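Local structure of TetR family transcriptional regulator (Mycobacterium smegmatis, 5XS9) at residues A[11-16]-A[87-92]; A[47-52]-A[102-107]; A[53-58]-A[93-98]; A[57-62]-A[80-85]; A[110-115]-A[135-140]. The protein probably binds operator DNA as a TetR-family dimer and regulates transcription of genes linked to biotin. One frame throughout, in Å; residues are numbered along the deposited sequence.

Helix 47-58 ties four of the five contacts together. Contacts 2, 3 and 4 all draw on it, and contact 1 touches it from helix 5-19, where Thr13 OG1 lies 3.2 Å from His57 ND1. The centres of contacts 2 and 3 are about 7 Å apart, joined where Ser105 OG meets Asp56 OD1 at 2.7 Å; those of contacts 3 and 4, which share His57 and Ile58, are about 10 Å apart. Contact 5 lies beyond, its centre about 21 Å from that of contact 1 across the chain's middle, and reaches contact 4 where Leu82 CD2 is 3.7 Å from Ile137 CD1. The series thus runs from the DNA-binding region into the regulatory core.

Contact 1: A[11-16]-A[87-92]; sequences AATKIL and LSHTDG
Helix 5-19 of the TetR-type DNA-binding domain rests here on a type II beta turn, His89 to Gly92, in the linker between helices 71-87 and 92-101 of the regulatory core. The turn is closed by Gly92 N bonding to His89 O at 3.1 Å, and its central peptide presents the Thr90 carbonyl to the helix. Leu16 meets that oxygen: with CG anti to the backbone N (chi1 173°), its branch point is carried over Thr90 O, and both CG and CD1 lie 3.1 Å from it, a close apolar-to-carbonyl contact. The other methyl, Leu16 CD2, reaches His89 CB at 4.1 Å, the two side chains crossing at about a right angle. Thr90 answers with CB, 3.4 Å from Leu16 O, while its OG1, anti to its own carbonyl carbon, hydrogen-bonds Asp17 O. His89 likewise has its polar end tied just past Leu16, ND1 bonding to Asp17 OD2, so the ring's rotation is set from the helix side. Asp91 OD2 bonds to Ile21 N, a further tie to the residues following the helix. In Thr13 the branches divide their work: OG1, beside the backbone N (chi1 -62°), bonds Val9 O and His57 ND1, and CG2 approaches the His89 ring obliquely, 3.8 Å from ND1 and 3.9 Å from CE1.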
# COMPACT_ATOMS: atom_id res chain seq x y z
N ALA A 11 8.66 17.63 -16.56
CA ALA A 11 9.59 18.19 -15.58
C ALA A 11 9.25 17.63 -14.18
O ALA A 11 10.14 17.28 -13.39
CB ALA A 11 9.52 19.71 -15.56
N ALA A 12 7.96 17.59 -13.90
CA ALA A 12 7.50 17.11 -12.56
C ALA A 12 7.92 15.65 -12.33
O ALA A 12 8.35 15.28 -11.23
CB ALA A 12 6.00 17.24 -12.47
N THR A 13 7.89 14.86 -13.42
CA THR A 13 8.25 13.44 -13.41
C THR A 13 9.74 13.25 -13.19
O THR A 13 10.19 12.36 -12.44
CB THR A 13 7.72 12.72 -14.70
OG1 THR A 13 6.30 12.84 -14.66
CG2 THR A 13 8.10 11.29 -14.76
N LYS A 14 10.52 14.12 -13.78
CA LYS A 14 11.97 14.11 -13.55
C LYS A 14 12.36 14.47 -12.10
O LYS A 14 13.25 13.88 -11.52
CB LYS A 14 12.61 15.09 -14.55
CG LYS A 14 14.13 15.05 -14.60
CD LYS A 14 14.63 15.91 -15.75
CE LYS A 14 16.00 16.49 -15.48
NZ LYS A 14 16.94 15.44 -14.99
N ILE A 15 11.66 15.41 -11.48
CA ILE A 15 11.91 15.71 -10.07
C ILE A 15 11.61 14.45 -9.22
O ILE A 15 12.37 14.07 -8.31
CB ILE A 15 11.05 16.90 -9.61
CG1 ILE A 15 11.55 18.18 -10.29
CG2 ILE A 15 11.11 17.09 -8.10
CD1 ILE A 15 10.56 19.32 -10.31
N LEU A 16 10.49 13.82 -9.52
CA LEU A 16 10.10 12.59 -8.86
C LEU A 16 11.16 11.55 -9.01
O LEU A 16 11.59 11.00 -8.01
CB LEU A 16 8.75 12.09 -9.40
CG LEU A 16 8.38 10.69 -8.86
CD1 LEU A 16 7.82 10.80 -7.47
CD2 LEU A 16 7.36 10.09 -9.78
N LEU A 87 7.09 0.57 -11.00
CA LEU A 87 8.51 0.35 -10.68
C LEU A 87 9.49 1.20 -11.51
O LEU A 87 10.63 1.31 -11.15
CB LEU A 87 8.88 -1.11 -10.83
CG LEU A 87 8.25 -1.98 -9.75
CD1 LEU A 87 8.66 -3.41 -10.05
CD2 LEU A 87 8.65 -1.58 -8.34
N SER A 88 9.00 1.79 -12.56
CA SER A 88 9.77 2.59 -13.52
C SER A 88 10.07 3.95 -13.02
O SER A 88 10.85 4.61 -13.64
CB SER A 88 8.98 2.73 -14.87
OG SER A 88 8.96 1.47 -15.42
N HIS A 89 9.37 4.44 -11.97
CA HIS A 89 9.65 5.72 -11.39
C HIS A 89 9.81 5.63 -9.90
O HIS A 89 9.12 4.86 -9.27
CB HIS A 89 8.51 6.67 -11.71
CG HIS A 89 8.29 6.80 -13.18
ND1 HIS A 89 9.04 7.65 -13.96
CD2 HIS A 89 7.50 6.09 -14.02
CE1 HIS A 89 8.68 7.51 -15.23
NE2 HIS A 89 7.78 6.54 -15.29
N THR A 90 10.77 6.40 -9.36
CA THR A 90 10.94 6.56 -7.93
C THR A 90 9.59 6.95 -7.22
O THR A 90 8.87 7.87 -7.61
CB THR A 90 11.94 7.67 -7.62
OG1 THR A 90 13.13 7.47 -8.41
CG2 THR A 90 12.35 7.72 -6.06
N ASP A 91 9.26 6.17 -6.21
CA ASP A 91 8.05 6.37 -5.37
C ASP A 91 6.75 6.25 -6.20
O ASP A 91 5.69 6.70 -5.82
CB ASP A 91 8.13 7.63 -4.62
CG ASP A 91 9.28 7.66 -3.61
OD1 ASP A 91 9.60 6.66 -2.92
OD2 ASP A 91 9.78 8.75 -3.46
N GLY A 92 6.85 5.56 -7.32
CA GLY A 92 5.72 5.49 -8.27
C GLY A 92 4.49 4.78 -7.71
O GLY A 92 3.37 5.25 -7.89

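Contact 2: A[47-52]-A[102-107]; sequences KQELLG and SGQSVV
Gln48 supplies the first link through its backbone rather than its side chain. Its carbonyl oxygen accepts a hydrogen bond from a water at 2.8 Å, and the same water lies 3.0 Å from Ser102 OG, bridging the start of helix 47-58 to the residue directly before Gly103, the positive-phi residue of a Schellman motif. Gln48 O also accepts the helical bond from Gly52 N, and Gln104 CG packs on it at 3.7 Å. One residue on, Glu49 runs extended beyond CG, and that methylene meets Gln104 OE1 at 3.6 Å. Gln104 is bent at chi2 (-87°), which lays its amide obliquely along the glutamate, the carboxylate and amide planes 36° apart. A second water joins their tips: it donates to Glu49 OE2 at 2.8 Å and accepts from Gln104 NE2 at 2.9 Å. The other carboxylate oxygen, OE1, bonds to Ala45 N, so Glu49 is held from two directions. At Gly52 the backbones come together, because with no side chain in between its CA reaches Gln104 O at 3.3 Å, a CA-H...O contact with 121° at the hydrogen. No direct hydrogen bond crosses between the segments, and water carries the polar links. Ser105 then caps helix 106-122, OG bonding Ile108 N and Asp56 OD1. The arrangement therefore sets the turn between helices 92-101 and 106-122 against helix 47-58, which in this family connects the DNA-binding domain to the core, while Ser102 also packs on Trp153 of the second subunit.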
# COMPACT_ATOMS: atom_id res chain seq x y z
N LYS A 47 -1.44 20.81 -5.50
CA LYS A 47 -0.49 19.71 -5.62
C LYS A 47 -1.17 18.36 -5.93
O LYS A 47 -0.60 17.55 -6.65
CB LYS A 47 0.35 19.56 -4.37
CG LYS A 47 1.37 18.41 -4.53
CD LYS A 47 2.74 18.58 -3.89
CE LYS A 47 2.81 18.00 -2.51
NZ LYS A 47 1.64 18.53 -1.76
N GLN A 48 -2.38 18.12 -5.43
CA GLN A 48 -3.07 16.85 -5.74
C GLN A 48 -3.42 16.73 -7.19
O GLN A 48 -3.42 15.62 -7.69
CB GLN A 48 -4.39 16.67 -4.97
CG GLN A 48 -4.26 16.83 -3.48
CD GLN A 48 -4.41 18.30 -3.08
OE1 GLN A 48 -3.42 18.98 -2.78
NE2 GLN A 48 -5.66 18.81 -3.11
N GLU A 49 -3.75 17.83 -7.88
CA GLU A 49 -3.96 17.72 -9.31
C GLU A 49 -2.68 17.50 -9.99
O GLU A 49 -2.64 16.81 -10.99
CB GLU A 49 -4.64 19.00 -9.88
CG GLU A 49 -6.10 19.15 -9.44
CD GLU A 49 -6.83 20.34 -10.13
OE1 GLU A 49 -6.32 21.02 -11.09
OE2 GLU A 49 -7.93 20.57 -9.66
N LEU A 50 -1.59 18.12 -9.51
CA LEU A 50 -0.30 17.90 -10.18
C LEU A 50 0.06 16.42 -10.02
O LEU A 50 0.48 15.77 -10.95
CB LEU A 50 0.81 18.74 -9.57
CG LEU A 50 2.25 18.36 -9.99
CD1 LEU A 50 2.44 18.52 -11.47
CD2 LEU A 50 3.32 19.12 -9.22
N LEU A 51 -0.07 15.90 -8.82
CA LEU A 51 0.30 14.48 -8.61
C LEU A 51 -0.54 13.55 -9.47
O LEU A 51 0.00 12.59 -10.03
CB LEU A 51 0.21 14.11 -7.13
CG LEU A 51 1.25 14.80 -6.23
CD1 LEU A 51 0.88 14.62 -4.74
CD2 LEU A 51 2.63 14.27 -6.50
N GLY A 52 -1.84 13.83 -9.58
CA GLY A 52 -2.73 13.10 -10.52
C GLY A 52 -2.24 13.05 -11.99
O GLY A 52 -2.30 11.99 -12.65
N SER A 102 -7.24 9.86 -3.91
CA SER A 102 -7.76 11.20 -4.00
C SER A 102 -8.70 11.32 -5.21
O SER A 102 -9.25 12.37 -5.42
CB SER A 102 -6.61 12.18 -4.09
OG SER A 102 -6.16 12.12 -5.43
N GLY A 103 -8.85 10.27 -6.02
CA GLY A 103 -9.64 10.35 -7.23
C GLY A 103 -9.03 11.14 -8.40
O GLY A 103 -9.78 11.50 -9.31
N GLN A 104 -7.71 11.36 -8.43
CA GLN A 104 -7.09 12.27 -9.40
C GLN A 104 -6.36 11.61 -10.56
O GLN A 104 -5.84 12.32 -11.43
CB GLN A 104 -6.15 13.24 -8.68
CG GLN A 104 -6.85 14.14 -7.70
CD GLN A 104 -7.41 15.43 -8.32
OE1 GLN A 104 -7.23 15.68 -9.45
NE2 GLN A 104 -8.09 16.22 -7.53
N SER A 105 -6.35 10.28 -10.60
CA SER A 105 -5.75 9.53 -11.72
C SER A 105 -6.87 8.93 -12.56
O SER A 105 -7.62 8.09 -12.10
CB SER A 105 -4.83 8.40 -11.23
OG SER A 105 -4.42 7.48 -12.27
N VAL A 106 -6.91 9.32 -13.83
CA VAL A 106 -7.83 8.78 -14.83
C VAL A 106 -7.38 7.38 -15.26
O VAL A 106 -8.19 6.51 -15.50
CB VAL A 106 -7.91 9.76 -16.05
CG1 VAL A 106 -8.70 9.15 -17.21
CG2 VAL A 106 -8.56 11.06 -15.59
N VAL A 107 -6.09 7.15 -15.40
CA VAL A 107 -5.69 5.89 -15.88
C VAL A 107 -6.00 4.76 -14.90
O VAL A 107 -6.40 3.68 -15.29
CB VAL A 107 -4.23 5.89 -16.31
CG1 VAL A 107 -3.83 4.53 -16.82
CG2 VAL A 107 -4.01 6.92 -17.45
O HOH W 1 -3.48 13.11 -6.38
O HOH W 2 -9.22 18.83 -7.96

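Contact 3: A[53-58]-A[93-98]; sequences AVADHI and AELVSA
Helix 47-58, which in TetR-family proteins leads from the DNA-binding domain into the regulatory core, here crosses helix 92-101 of that core. The short segments approach to 9.3 Å between axes at 122°, obliquely antiparallel, and the interface is wholly apolar and buried. Leu95 is its main knob: it enters the hole made by Leu51, Val54, Ala55 and Ile58, spaced three and four residues apart as knobs-into-holes packing requires. CG anti to the backbone N (chi1 -169°) aims both methyls across. Leu95 CD2 goes deepest, 3.7 Å from Ala55 CB, and is equally close to the backbone at Ala55 N, so the small alanine lets the leucine reach the helix surface. Leu95 CD2 also lies 4.2 Å from Ile58 CD1. The other methyl, Leu95 CD1, meets Val54 CG1 at 4.0 Å, these two side chains crossing at about a right angle. Val96 follows beside it with one branch only: CG2, anti to its own carbonyl carbon, touches Ala55 CB at 4.1 Å and Ile58 CG2 at 4.3 Å, so Ala55 sits between Leu95 and Val96. On helix 92-101 itself, Ser97 OG donates to Ala93 O at 2.8 Å, from 34° out of the carbonyl plane, and that oxygen also accepts from Ser97 N. Around the pair, helix 5-19 packs on Val54 and Ile58, helix 71-87 lays Leu86 on Val96, helix 129-155 borders Ala93 and Ser97, and Trp153 of the second subunit packs on Ala98.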
# COMPACT_ATOMS: atom_id res chain seq x y z
N ALA A 53 -1.77 14.18 -12.51
CA ALA A 53 -1.26 14.22 -13.87
C ALA A 53 0.01 13.45 -13.95
O ALA A 53 0.29 12.80 -14.92
CB ALA A 53 -0.99 15.68 -14.28
N VAL A 54 0.87 13.57 -12.95
CA VAL A 54 2.09 12.83 -12.99
C VAL A 54 1.75 11.29 -12.90
O VAL A 54 2.39 10.45 -13.60
CB VAL A 54 3.03 13.22 -11.84
CG1 VAL A 54 4.14 12.22 -11.72
CG2 VAL A 54 3.60 14.60 -12.03
N ALA A 55 0.81 10.94 -12.03
CA ALA A 55 0.29 9.51 -11.99
C ALA A 55 -0.16 9.02 -13.40
O ALA A 55 0.26 7.94 -13.88
CB ALA A 55 -0.85 9.37 -10.99
N ASP A 56 -0.95 9.83 -14.11
CA ASP A 56 -1.41 9.41 -15.47
C ASP A 56 -0.33 9.33 -16.47
O ASP A 56 -0.37 8.48 -17.34
CB ASP A 56 -2.57 10.24 -15.94
CG ASP A 56 -3.79 9.98 -15.09
OD1 ASP A 56 -3.91 8.87 -14.50
OD2 ASP A 56 -4.64 10.83 -14.99
N HIS A 57 0.71 10.11 -16.28
CA HIS A 57 1.83 10.09 -17.19
C HIS A 57 2.65 8.83 -16.97
O HIS A 57 3.05 8.18 -17.93
CB HIS A 57 2.69 11.35 -16.95
CG HIS A 57 3.88 11.44 -17.83
ND1 HIS A 57 5.17 11.42 -17.35
CD2 HIS A 57 3.99 11.56 -19.17
CE1 HIS A 57 6.02 11.49 -18.36
NE2 HIS A 57 5.33 11.57 -19.47
N ILE A 58 2.94 8.54 -15.70
CA ILE A 58 3.60 7.29 -15.23
C ILE A 58 2.85 6.04 -15.74
O ILE A 58 3.45 5.03 -16.04
CB ILE A 58 3.62 7.29 -13.64
CG1 ILE A 58 4.74 8.18 -13.13
CG2 ILE A 58 3.83 5.95 -12.99
CD1 ILE A 58 4.58 8.44 -11.64
N ALA A 93 4.71 3.66 -7.00
CA ALA A 93 3.61 2.99 -6.44
C ALA A 93 2.92 3.86 -5.38
O ALA A 93 1.72 3.89 -5.32
CB ALA A 93 4.01 1.61 -5.88
N GLU A 94 3.69 4.56 -4.55
CA GLU A 94 3.12 5.44 -3.52
C GLU A 94 2.34 6.60 -4.15
O GLU A 94 1.28 7.00 -3.66
CB GLU A 94 4.23 6.04 -2.64
CG GLU A 94 3.71 6.87 -1.50
CD GLU A 94 4.85 7.58 -0.73
OE1 GLU A 94 6.00 7.11 -0.79
OE2 GLU A 94 4.59 8.63 -0.09
N LEU A 95 2.89 7.15 -5.20
CA LEU A 95 2.28 8.31 -5.86
C LEU A 95 0.97 7.86 -6.51
O LEU A 95 -0.05 8.53 -6.36
CB LEU A 95 3.26 8.89 -6.90
CG LEU A 95 2.90 10.27 -7.50
CD1 LEU A 95 4.11 11.02 -7.95
CD2 LEU A 95 1.99 10.01 -8.67
N VAL A 96 0.97 6.71 -7.20
CA VAL A 96 -0.30 6.18 -7.82
C VAL A 96 -1.32 5.78 -6.77
O VAL A 96 -2.51 6.09 -6.94
CB VAL A 96 -0.06 5.09 -8.83
CG1 VAL A 96 -1.35 4.50 -9.31
CG2 VAL A 96 0.76 5.70 -9.99
N SER A 97 -0.86 5.19 -5.65
CA SER A 97 -1.77 4.93 -4.50
C SER A 97 -2.48 6.14 -4.01
O SER A 97 -3.69 6.07 -3.79
CB SER A 97 -1.13 4.26 -3.30
OG SER A 97 -0.52 3.07 -3.77
N ALA A 98 -1.73 7.20 -3.73
CA ALA A 98 -2.33 8.41 -3.20
C ALA A 98 -3.23 9.08 -4.25
O ALA A 98 -4.30 9.63 -3.91
CB ALA A 98 -1.29 9.38 -2.61

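Contact 4: A[57-62]-A[80-85]; sequences HILRTA and RALRDA
Ala85, Ala62 and Leu82 give up the most surface here. The methyl of Ala85, on helix 71-87, is the centre: its CB lies 3.5 Å from Ile58 O, 3.8 Å from Thr61 OG1 and 4.0 Å from Ala62 CB, so it is met by a backbone oxygen and two small side chains. Ala62 brings its backbone close, the CA atoms of Ala62 and Leu82 being 4.8 Å apart, and its carbonyl oxygen is 3.4 Å from Ala81 CB. Leu82 adds a second apolar touch. With CG anti to the backbone N (chi1 169°), it lies side by side with Leu59, both pointing the same way, and the methyls Leu59 CD2 and Leu82 CD1 meet at 3.4 Å, tighter than ordinary van der Waals contact. No hydrogen bond crosses directly. A water donates to Ala81 O at 2.7 Å, and its link to Thr61 OG1 is weak. Beyond the pair, Leu82 packs on helix 129-155 and Ala62 on Ile111 of helix 106-122. Ala81 and Ala85, one helical turn apart, let the chain after helix 47-58 lie close against helix 71-87 in the TetR-type core, where the DNA-binding domain is joined to it.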
# COMPACT_ATOMS: atom_id res chain seq x y z
N HIS A 57 0.71 10.11 -16.28
CA HIS A 57 1.83 10.09 -17.19
C HIS A 57 2.65 8.83 -16.97
O HIS A 57 3.05 8.18 -17.93
CB HIS A 57 2.69 11.35 -16.95
CG HIS A 57 3.88 11.44 -17.83
ND1 HIS A 57 5.17 11.42 -17.35
CD2 HIS A 57 3.99 11.56 -19.17
CE1 HIS A 57 6.02 11.49 -18.36
NE2 HIS A 57 5.33 11.57 -19.47
N ILE A 58 2.94 8.54 -15.70
CA ILE A 58 3.60 7.29 -15.23
C ILE A 58 2.85 6.04 -15.74
O ILE A 58 3.45 5.03 -16.04
CB ILE A 58 3.62 7.29 -13.64
CG1 ILE A 58 4.74 8.18 -13.13
CG2 ILE A 58 3.83 5.95 -12.99
CD1 ILE A 58 4.58 8.44 -11.64
N LEU A 59 1.55 6.11 -15.79
CA LEU A 59 0.71 4.97 -16.13
C LEU A 59 0.33 4.92 -17.63
O LEU A 59 -0.40 4.00 -18.05
CB LEU A 59 -0.62 5.07 -15.31
CG LEU A 59 -0.52 4.84 -13.81
CD1 LEU A 59 -1.84 5.13 -13.13
CD2 LEU A 59 -0.03 3.44 -13.51
N ARG A 60 0.75 5.92 -18.41
CA ARG A 60 0.71 5.86 -19.88
C ARG A 60 1.06 4.46 -20.45
O ARG A 60 0.27 3.89 -21.15
CB ARG A 60 1.69 6.90 -20.41
CG ARG A 60 1.84 7.06 -21.92
CD ARG A 60 2.69 8.30 -22.21
NE ARG A 60 3.75 8.49 -21.20
CZ ARG A 60 5.00 8.03 -21.25
NH1 ARG A 60 5.45 7.32 -22.29
NH2 ARG A 60 5.83 8.28 -20.23
N THR A 61 2.20 3.88 -20.08
CA THR A 61 2.52 2.56 -20.61
C THR A 61 1.70 1.41 -20.01
O THR A 61 1.67 0.36 -20.62
CB THR A 61 4.00 2.18 -20.46
OG1 THR A 61 4.33 1.95 -19.06
CG2 THR A 61 4.87 3.21 -21.13
N ALA A 62 1.07 1.59 -18.86
CA ALA A 62 0.38 0.52 -18.18
C ALA A 62 -0.86 -0.03 -18.91
O ALA A 62 -1.26 -1.15 -18.69
CB ALA A 62 -0.03 0.96 -16.77
N ARG A 80 0.63 -7.06 -14.38
CA ARG A 80 2.08 -7.00 -14.66
C ARG A 80 2.42 -5.67 -15.28
O ARG A 80 3.40 -5.03 -14.88
CB ARG A 80 2.56 -8.11 -15.60
CG ARG A 80 2.63 -9.50 -15.04
CD ARG A 80 3.32 -10.43 -16.05
NE ARG A 80 2.52 -10.66 -17.26
CZ ARG A 80 1.79 -11.76 -17.53
NH1 ARG A 80 1.71 -12.81 -16.67
NH2 ARG A 80 1.07 -11.80 -18.67
N ALA A 81 1.59 -5.20 -16.21
CA ALA A 81 1.94 -3.92 -16.89
C ALA A 81 1.84 -2.80 -15.90
O ALA A 81 2.64 -1.86 -15.91
CB ALA A 81 1.03 -3.64 -18.08
N LEU A 82 0.86 -2.90 -14.98
CA LEU A 82 0.72 -1.88 -13.99
C LEU A 82 1.92 -1.85 -13.00
O LEU A 82 2.48 -0.80 -12.73
CB LEU A 82 -0.63 -2.04 -13.25
CG LEU A 82 -0.78 -1.19 -12.02
CD1 LEU A 82 -0.80 0.31 -12.29
CD2 LEU A 82 -2.04 -1.58 -11.29
N ARG A 83 2.29 -3.01 -12.46
CA ARG A 83 3.44 -3.04 -11.57
C ARG A 83 4.73 -2.50 -12.25
O ARG A 83 5.51 -1.74 -11.67
CB ARG A 83 3.66 -4.46 -11.11
CG ARG A 83 5.01 -4.64 -10.39
CD ARG A 83 4.98 -5.92 -9.67
NE ARG A 83 6.31 -6.30 -9.23
CZ ARG A 83 7.14 -7.10 -9.87
NH1 ARG A 83 6.82 -7.64 -11.01
NH2 ARG A 83 8.33 -7.36 -9.33
N ASP A 84 4.95 -2.92 -13.49
CA ASP A 84 6.14 -2.47 -14.23
C ASP A 84 6.15 -0.94 -14.39
O ASP A 84 7.18 -0.27 -14.14
CB ASP A 84 6.28 -3.23 -15.57
CG ASP A 84 6.86 -4.69 -15.39
OD1 ASP A 84 7.48 -5.15 -14.34
OD2 ASP A 84 6.70 -5.41 -16.39
N ALA A 85 5.00 -0.35 -14.68
CA ALA A 85 4.94 1.11 -14.75
C ALA A 85 5.23 1.77 -13.42
O ALA A 85 5.97 2.77 -13.36
CB ALA A 85 3.65 1.58 -15.35
O HOH W 3 4.15 -1.29 -18.11

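Contact 5: A[110-115]-A[135-140]; sequences EIVEQL and TVIYYV
Of the backbone bonds within the two segments the shortest holds Ile111 O: one bond, from Leu115 N at 2.8 Å, inside helix 106-122. No polar bond crosses to helix 129-155, and the two helices of the TetR-type regulatory core meet through apolar side chains alone. Their short segments cross at 126°, with axes 10.4 Å apart, a spacing filled by branched residues. Ile137 is the wedge. Its CG1 is anti to the carbonyl carbon (chi1 -70°), and chi2 of -59° bends the chain instead of extending it, so that CG1 turns to Val112 and CD1 to Ile111. Ile137 CG1 meets Val112 CG2 at 3.7 Å, the two side chains crossing at about a right angle; the valine uses the branch anti to its own carbonyl carbon. Ile137 CD1 lies 4.0 Å from Ile111 CG2, and these side chains again cross nearly square. Leu115 comes in obliquely from one turn along, and Leu115 CD1 touches both CG1 and CD1 of Ile137. Ile137 thus sits among Ile111, Val112 and Leu115, residues on one face of helix 106-122. Elsewhere on helix 129-155, Tyr138 OH bonds to Asp146 OD2 of the second subunit, and the ring meets that of Phe143 of the second subunit. Tyr139 OH bonds to Phe174 O of the same chain. Val136 finishes the patch beside Ile137: Leu115 CD1, 3.7 Å from Ile137 CD1, also stands 4.0 Å from Val136 CG1.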
# COMPACT_ATOMS: atom_id res chain seq x y z
N GLU A 110 -9.51 3.78 -15.32
CA GLU A 110 -9.62 2.94 -16.49
C GLU A 110 -9.15 1.48 -16.22
O GLU A 110 -9.73 0.55 -16.74
CB GLU A 110 -8.82 3.45 -17.69
CG GLU A 110 -9.30 4.78 -18.24
CD GLU A 110 -8.34 5.36 -19.29
OE1 GLU A 110 -7.40 4.65 -19.76
OE2 GLU A 110 -8.55 6.54 -19.64
N ILE A 111 -8.06 1.31 -15.49
CA ILE A 111 -7.57 -0.05 -15.26
C ILE A 111 -8.54 -0.86 -14.41
O ILE A 111 -8.77 -2.02 -14.68
CB ILE A 111 -6.11 -0.02 -14.67
CG1 ILE A 111 -5.13 0.41 -15.81
CG2 ILE A 111 -5.75 -1.41 -14.13
CD1 ILE A 111 -3.87 1.05 -15.26
N VAL A 112 -9.11 -0.22 -13.40
CA VAL A 112 -10.10 -0.84 -12.58
C VAL A 112 -11.34 -1.29 -13.39
O VAL A 112 -11.79 -2.42 -13.26
CB VAL A 112 -10.56 0.16 -11.49
CG1 VAL A 112 -11.90 -0.21 -10.86
CG2 VAL A 112 -9.49 0.30 -10.45
N GLU A 113 -11.81 -0.44 -14.30
CA GLU A 113 -12.92 -0.82 -15.17
C GLU A 113 -12.48 -1.97 -16.04
O GLU A 113 -13.22 -2.94 -16.28
CB GLU A 113 -13.39 0.42 -15.99
CG GLU A 113 -14.21 0.10 -17.24
CD GLU A 113 -15.72 -0.11 -17.01
OE1 GLU A 113 -16.29 -1.02 -17.66
OE2 GLU A 113 -16.37 0.64 -16.23
N GLN A 114 -11.28 -1.92 -16.57
CA GLN A 114 -10.86 -3.04 -17.36
C GLN A 114 -10.79 -4.36 -16.57
O GLN A 114 -11.21 -5.39 -17.05
CB GLN A 114 -9.52 -2.71 -18.01
CG GLN A 114 -9.07 -3.67 -19.04
CD GLN A 114 -7.97 -3.09 -19.94
OE1 GLN A 114 -8.06 -1.96 -20.42
NE2 GLN A 114 -6.97 -3.89 -20.21
N LEU A 115 -10.28 -4.32 -15.35
CA LEU A 115 -10.27 -5.50 -14.52
C LEU A 115 -11.70 -6.01 -14.16
O LEU A 115 -11.91 -7.20 -14.02
CB LEU A 115 -9.51 -5.24 -13.23
CG LEU A 115 -7.99 -5.05 -13.36
CD1 LEU A 115 -7.51 -4.52 -12.03
CD2 LEU A 115 -7.29 -6.32 -13.82
N THR A 135 -10.10 -4.98 -5.30
CA THR A 135 -9.38 -5.97 -4.53
C THR A 135 -8.01 -6.30 -5.20
O THR A 135 -6.95 -6.30 -4.55
CB THR A 135 -10.22 -7.22 -4.32
OG1 THR A 135 -11.38 -6.92 -3.45
CG2 THR A 135 -9.36 -8.30 -3.64
N VAL A 136 -8.06 -6.54 -6.49
CA VAL A 136 -6.85 -6.77 -7.27
C VAL A 136 -5.95 -5.56 -7.23
O VAL A 136 -4.74 -5.70 -6.96
CB VAL A 136 -7.21 -7.15 -8.71
CG1 VAL A 136 -5.95 -7.32 -9.62
CG2 VAL A 136 -8.09 -8.42 -8.73
N ILE A 137 -6.52 -4.35 -7.40
CA ILE A 137 -5.67 -3.17 -7.37
C ILE A 137 -5.01 -3.00 -6.02
O ILE A 137 -3.83 -2.59 -5.97
CB ILE A 137 -6.44 -1.88 -7.78
CG1 ILE A 137 -6.77 -1.94 -9.24
CG2 ILE A 137 -5.66 -0.64 -7.50
CD1 ILE A 137 -5.56 -2.06 -10.14
N TYR A 138 -5.78 -3.18 -4.93
CA TYR A 138 -5.20 -3.02 -3.64
C TYR A 138 -4.05 -3.98 -3.42
O TYR A 138 -3.04 -3.60 -2.80
CB TYR A 138 -6.23 -3.15 -2.54
CG TYR A 138 -7.29 -2.09 -2.56
CD1 TYR A 138 -6.97 -0.77 -2.74
CD2 TYR A 138 -8.63 -2.42 -2.31
CE1 TYR A 138 -7.96 0.17 -2.77
CE2 TYR A 138 -9.61 -1.47 -2.28
CZ TYR A 138 -9.27 -0.18 -2.47
OH TYR A 138 -10.25 0.82 -2.48
N TYR A 139 -4.21 -5.20 -3.86
CA TYR A 139 -3.08 -6.12 -3.80
C TYR A 139 -1.83 -5.60 -4.56
O TYR A 139 -0.68 -5.61 -4.04
CB TYR A 139 -3.45 -7.51 -4.29
CG TYR A 139 -2.25 -8.38 -4.62
CD1 TYR A 139 -1.41 -8.84 -3.63
CD2 TYR A 139 -1.85 -8.60 -5.95
CE1 TYR A 139 -0.30 -9.61 -3.93
CE2 TYR A 139 -0.71 -9.32 -6.25
CZ TYR A 139 0.08 -9.84 -5.23
OH TYR A 139 1.23 -10.64 -5.48
N VAL A 140 -2.05 -5.14 -5.76
CA VAL A 140 -0.93 -4.73 -6.63
C VAL A 140 -0.24 -3.49 -6.02
O VAL A 140 0.98 -3.38 -5.95
CB VAL A 140 -1.38 -4.38 -8.04
CG1 VAL A 140 -0.20 -3.71 -8.81
CG2 VAL A 140 -1.91 -5.58 -8.74